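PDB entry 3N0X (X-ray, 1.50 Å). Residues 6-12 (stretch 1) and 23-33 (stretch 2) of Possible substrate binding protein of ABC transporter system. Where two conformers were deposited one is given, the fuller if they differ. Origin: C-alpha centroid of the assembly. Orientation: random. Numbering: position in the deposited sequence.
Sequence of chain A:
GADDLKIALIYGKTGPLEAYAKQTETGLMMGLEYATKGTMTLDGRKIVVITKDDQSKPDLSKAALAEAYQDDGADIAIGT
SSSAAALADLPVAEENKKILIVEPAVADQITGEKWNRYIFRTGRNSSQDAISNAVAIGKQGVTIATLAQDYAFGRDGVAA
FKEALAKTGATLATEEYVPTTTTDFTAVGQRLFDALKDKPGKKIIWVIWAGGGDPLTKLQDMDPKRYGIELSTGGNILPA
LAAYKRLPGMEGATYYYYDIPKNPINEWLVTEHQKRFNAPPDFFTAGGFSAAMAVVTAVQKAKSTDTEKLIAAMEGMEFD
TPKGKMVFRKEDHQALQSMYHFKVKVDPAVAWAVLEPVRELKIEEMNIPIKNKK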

ATOM      1  N   LYS A   6     -11.456  22.660  -4.898  1.00 21.22           N
ATOM      2  CA  LYS A   6     -12.119  21.980  -3.803  0.50 20.77           C
ATOM      3  C   LYS A   6     -11.810  20.493  -3.860  1.00 18.82           C
ATOM      4  O   LYS A   6     -12.198  19.828  -4.801  1.00 19.17           O
ATOM      5  CB  LYS A   6     -13.639  22.206  -3.898  0.50 21.97           C
ATOM      6  CG  LYS A   6     -14.041  23.660  -3.733  0.50 22.09           C
ATOM      7  N   ILE A   7     -11.109  19.993  -2.851  1.00 17.23           N
ATOM      8  CA  ILE A   7     -10.722  18.569  -2.761  1.00 17.14           C
ATOM      9  C   ILE A   7     -11.477  17.923  -1.627  1.00 18.48           C
ATOM     10  O   ILE A   7     -11.450  18.401  -0.510  1.00 19.68           O
ATOM     11  CB  ILE A   7      -9.194  18.427  -2.479  1.00 17.11           C
ATOM     12  CG1 ILE A   7      -8.390  19.128  -3.564  1.00 18.33           C
ATOM     13  CG2 ILE A   7      -8.782  16.946  -2.361  1.00 16.28           C
ATOM     14  CD1 ILE A   7      -6.868  19.289  -3.231  1.00 19.58           C
ATOM     15  N   ALA A   8     -12.181  16.841  -1.941  1.00 16.64           N
ATOM     16  CA  ALA A   8     -12.885  16.074  -0.952  1.00 16.62           C
ATOM     17  C   ALA A   8     -12.023  14.905  -0.502  1.00 16.53           C
ATOM     18  O   ALA A   8     -11.477  14.200  -1.333  1.00 18.62           O
ATOM     19  CB  ALA A   8     -14.238  15.538  -1.524  1.00 18.88           C
ATOM     20  N   LEU A   9     -11.887  14.725   0.809  1.00 14.59           N
ATOM     21  CA  LEU A   9     -11.267  13.546   1.358  1.00 14.38           C
ATOM     22  C   LEU A   9     -12.328  12.684   2.031  1.00 15.58           C
ATOM     23  O   LEU A   9     -12.998  13.123   2.986  1.00 16.70           O
ATOM     24  CB  LEU A   9     -10.196  13.908   2.402  1.00 14.52           C
ATOM     25  CG  LEU A   9      -9.615  12.719   3.185  1.00 15.81           C
ATOM     26  CD1 LEU A   9      -8.818  11.793   2.244  1.00 14.91           C
ATOM     27  CD2 LEU A   9      -8.756  13.236   4.376  1.00 16.67           C
ATOM     28  N   ILE A  10     -12.494  11.456   1.543  1.00 14.46           N
ATOM     29  CA  ILE A  10     -13.425  10.507   2.136  1.00 15.06           C
ATOM     30  C   ILE A  10     -12.531   9.576   2.924  1.00 15.54           C
ATOM     31  O   ILE A  10     -11.547   9.069   2.407  1.00 14.66           O
ATOM     32  CB  ILE A  10     -14.179   9.714   1.059  1.00 15.16           C
ATOM     33  CG1 ILE A  10     -14.720  10.623  -0.054  1.00 16.75           C
ATOM     34  CG2 ILE A  10     -15.326   8.867   1.658  1.00 14.49           C
ATOM     35  CD1 ILE A  10     -15.589  11.776   0.377  1.00 17.09           C
ATOM     36  N   TYR A  11     -12.864   9.346   4.181  1.00 15.17           N
ATOM     37  CA  TYR A  11     -12.024   8.561   5.089  1.00 15.15           C
ATOM     38  C   TYR A  11     -12.809   8.008   6.270  1.00 15.37           C
ATOM     39  O   TYR A  11     -13.871   8.535   6.615  1.00 16.52           O
ATOM     40  CB  TYR A  11     -10.824   9.375   5.589  1.00 15.33           C
ATOM     41  CG  TYR A  11     -11.032  10.601   6.480  1.00 15.10           C
ATOM     42  CD1 TYR A  11     -12.224  11.320   6.548  1.00 17.27           C
ATOM     43  CD2 TYR A  11      -9.954  11.089   7.190  1.00 16.05           C
ATOM     44  CE1 TYR A  11     -12.330  12.430   7.358  1.00 18.60           C
ATOM     45  CE2 TYR A  11     -10.046  12.190   7.986  1.00 16.33           C
ATOM     46  CZ  TYR A  11     -11.222  12.882   8.053  1.00 19.84           C
ATOM     47  OH  TYR A  11     -11.324  14.039   8.822  1.00 19.62           O
ATOM     48  N   GLY A  12     -12.288   6.930   6.864  1.00 15.13           N
ATOM     49  CA  GLY A  12     -12.978   6.291   7.969  1.00 16.87           C
ATOM     50  C   GLY A  12     -12.558   6.910   9.284  1.00 17.97           C
ATOM     51  O   GLY A  12     -11.932   6.237  10.135  1.00 18.21           O
ATOM     52  N   GLN A  23      -4.126   9.714   9.917  1.00 14.07           N
ATOM     53  CA  GLN A  23      -2.816   9.822   9.276  0.60 13.63           C
ATOM     54  C   GLN A  23      -2.926  10.198   7.804  1.00 12.61           C
ATOM     55  O   GLN A  23      -2.102  10.962   7.294  1.00 13.70           O
ATOM     56  CB  GLN A  23      -2.011   8.532   9.416  0.60 13.25           C
ATOM     57  CG  GLN A  23      -1.579   8.250  10.840  0.60 17.56           C
ATOM     58  CD  GLN A  23      -0.705   7.009  10.968  0.60 15.26           C
ATOM     59  OE1 GLN A  23      -0.673   6.147  10.088  0.60 17.65           O
ATOM     60  NE2 GLN A  23      -0.005   6.911  12.094  0.60 18.50           N
ATOM     61  N   THR A  24      -3.927   9.650   7.101  1.00 12.83           N
ATOM     62  CA  THR A  24      -4.155  10.017   5.716  1.00 12.61           C
ATOM     63  C   THR A  24      -4.366  11.530   5.644  1.00 13.05           C
ATOM     64  O   THR A  24      -3.779  12.199   4.802  1.00 13.10           O
ATOM     65  CB  THR A  24      -5.372   9.326   5.148  1.00 12.27           C
ATOM     66  OG1 THR A  24      -5.184   7.908   5.139  1.00 13.84           O
ATOM     67  CG2 THR A  24      -5.624   9.793   3.686  1.00 13.69           C
ATOM     68  N   GLU A  25      -5.217  12.064   6.508  1.00 11.93           N
ATOM     69  CA  GLU A  25      -5.517  13.507   6.507  1.00 13.48           C
ATOM     70  C   GLU A  25      -4.253  14.323   6.783  1.00 13.68           C
ATOM     71  O   GLU A  25      -3.991  15.301   6.097  1.00 12.49           O
ATOM     72  CB  GLU A  25      -6.645  13.863   7.478  1.00 14.42           C
ATOM     73  CG  GLU A  25      -6.974  15.329   7.450  1.00 15.98           C
ATOM     74  CD  GLU A  25      -8.147  15.722   8.329  1.00 24.51           C
ATOM     75  OE1 GLU A  25      -8.634  14.898   9.108  1.00 25.16           O
ATOM     76  OE2 GLU A  25      -8.545  16.911   8.254  1.00 24.14           O
ATOM     77  N   THR A  26      -3.486  13.928   7.786  1.00 13.53           N
ATOM     78  CA  THR A  26      -2.205  14.620   8.055  1.00 13.37           C
ATOM     79  C   THR A  26      -1.304  14.653   6.804  1.00 12.99           C
ATOM     80  O   THR A  26      -0.728  15.701   6.467  1.00 13.81           O
ATOM     81  CB  THR A  26      -1.475  13.981   9.225  1.00 14.49           C
ATOM     82  OG1 THR A  26      -2.295  14.081  10.392  1.00 16.81           O
ATOM     83  CG2 THR A  26      -0.085  14.627   9.466  1.00 16.19           C
ATOM     84  N   GLY A  27      -1.174  13.510   6.135  1.00 12.45           N
ATOM     85  CA  GLY A  27      -0.329  13.440   4.926  1.00 12.63           C
ATOM     86  C   GLY A  27      -0.861  14.312   3.818  1.00 13.06           C
ATOM     87  O   GLY A  27      -0.086  14.995   3.101  1.00 12.17           O
ATOM     88  N   LEU A  28      -2.180  14.280   3.606  1.00 13.18           N
ATOM     89  CA  LEU A  28      -2.797  15.130   2.591  1.00 12.96           C
ATOM     90  C   LEU A  28      -2.494  16.622   2.881  1.00 11.60           C
ATOM     91  O   LEU A  28      -2.066  17.362   1.973  1.00 13.08           O
ATOM     92  CB  LEU A  28      -4.312  14.899   2.554  1.00 13.72           C
ATOM     93  CG  LEU A  28      -5.098  15.785   1.576  1.00 14.76           C
ATOM     94  CD1 LEU A  28      -4.644  15.600   0.116  1.00 16.58           C
ATOM     95  CD2 LEU A  28      -6.640  15.551   1.768  1.00 15.83           C
HETATM   96  N   MSE A  29      -2.646  17.062   4.125  1.00 12.49           N
HETATM   97  CA  MSE A  29      -2.457  18.483   4.414  1.00 13.48           C
HETATM   98  C   MSE A  29      -1.012  18.878   4.303  1.00 13.10           C
HETATM   99  O   MSE A  29      -0.716  19.933   3.771  1.00 14.20           O
HETATM  100  CB  MSE A  29      -3.010  18.850   5.786  1.00 14.77           C
HETATM  101  CG  MSE A  29      -4.494  18.586   5.922  1.00 16.28           C
HETATM  102 SE   MSE A  29      -5.628  19.146   4.447  0.75 19.23          SE
HETATM  103  CE  MSE A  29      -5.488  21.025   4.684  1.00 20.85           C
HETATM  104  N   MSE A  30      -0.114  18.029   4.782  1.00 12.23           N
HETATM  105  CA  MSE A  30       1.333  18.294   4.669  1.00 12.21           C
HETATM  106  C   MSE A  30       1.801  18.270   3.215  1.00 12.02           C
HETATM  107  O   MSE A  30       2.668  19.063   2.823  1.00 13.57           O
HETATM  108  CB  MSE A  30       2.132  17.301   5.523  1.00 14.18           C
HETATM  109  CG  MSE A  30       1.976  17.609   6.981  1.00 13.26           C
HETATM  110 SE   MSE A  30       3.057  16.492   8.129  0.75 13.94          SE
HETATM  111  CE  MSE A  30       4.759  17.263   7.706  1.00 17.93           C
ATOM    112  N   GLY A  31       1.245  17.366   2.404  1.00 12.36           N
ATOM    113  CA  GLY A  31       1.572  17.349   1.004  1.00 11.11           C
ATOM    114  C   GLY A  31       1.131  18.585   0.226  1.00 11.95           C
ATOM    115  O   GLY A  31       1.862  19.081  -0.642  1.00 13.05           O
ATOM    116  N   LEU A  32      -0.068  19.087   0.550  1.00 12.01           N
ATOM    117  CA  LEU A  32      -0.565  20.296  -0.095  1.00 11.51           C
ATOM    118  C   LEU A  32       0.275  21.513   0.356  1.00 12.18           C
ATOM    119  O   LEU A  32       0.571  22.422  -0.433  1.00 13.61           O
ATOM    120  CB  LEU A  32      -2.049  20.503   0.225  1.00 11.94           C
ATOM    121  CG  LEU A  32      -3.026  19.461  -0.349  1.00 12.66           C
ATOM    122  CD1 LEU A  32      -4.447  19.665   0.207  1.00 14.36           C
ATOM    123  CD2 LEU A  32      -3.061  19.537  -1.921  1.00 14.59           C
ATOM    124  N   GLU A  33       0.628  21.523   1.635  1.00 12.78           N
ATOM    125  CA  GLU A  33       1.535  22.534   2.177  1.00 13.59           C
ATOM    126  C   GLU A  33       2.880  22.517   1.399  1.00 12.20           C
ATOM    127  O   GLU A  33       3.390  23.549   0.920  1.00 14.13           O
ATOM    128  CB  GLU A  33       1.747  22.279   3.672  1.00 14.03           C
ATOM    129  CG  GLU A  33       2.897  23.121   4.257  1.00 14.53           C
ATOM    130  CD  GLU A  33       3.229  22.764   5.696  1.00 17.27           C
ATOM    131  OE1 GLU A  33       2.552  21.868   6.262  1.00 19.71           O
ATOM    132  OE2 GLU A  33       4.181  23.373   6.258  1.00 19.89           O
TER

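Strand 6-11 packs against helix 23-33 of the same chain, the two axes running nearly antiparallel (160°) with a closest approach of 9.8 Å. The closest approaches are all between side-chain atoms, and 318 Å² of surface is buried, both sides summed. On the strand, Ile7, Leu9 and Tyr11 direct their CA-to-CB bonds toward the helix, while Ala8 between them points away, the alternation expected of an extended chain. On the helix, Thr24, Glu25, Leu28 and Leu32 face the strand; the steps of three and four residues between them keep these side chains along one side of the helix.

Leu9 is the centre of the contact and has the largest covered area, 69 Å². Its CA lies 7.7 Å from the CA of Glu25, and its side chain (chi1 t, chi2 p) reaches three helix residues: Leu9 CD1 comes within 4.0 Å of Thr24 CG2 and Leu9 CD2 within 3.8 Å of Glu25 CB, while Leu28 CD2 lies 4.0 Å from Leu9 CB and 4.1 Å from Leu9 CD2. These are van der Waals distances, so one leucine bridges more than a full turn of helix by close apolar packing.

Glu25, with 53 Å² covered, combines two kinds of contact. Its CB packs against Leu9, whereas its carboxylate reaches Tyr11 through an extended chain (chi1 and chi2 both t). Tyr11 OH donates a hydrogen bond to Glu25 OE1 at 2.8 Å, the one hydrogen bond between the stretches. The acceptor lies at the edge of the tyrosine ring, near its plane, where an oxygen can approach the hydroxyl without crossing the ring face. Tyr11 adopts chi1 p, and its phenol extends alongside Leu9 to bring the hydroxyl to the carboxylate.

Ile7, with 50 Å² covered, carries the packing to the other end of the contact. Its CA-to-CB bond points toward the helix, and in the chi1 m, chi2 t conformation Ile7 CD1 meets Leu32 CD2 at 4.0 Å. Because the segments run in nearly opposite directions, the pairings run broadly in reverse, with overlap around Glu25: Tyr11 meets Glu25, Leu9 spans Thr24 to Leu28, and Ile7 reaches Leu32. The contact thus grades from a polar link at the Tyr11 end to purely aliphatic packing at the Ile7 end. Behind it, backbone hydrogen bonds such as Leu28 N to Thr24 O (2.9 Å) and Leu32 N to Leu28 O (3.0 Å) maintain the helical spacing of the contacting side chains.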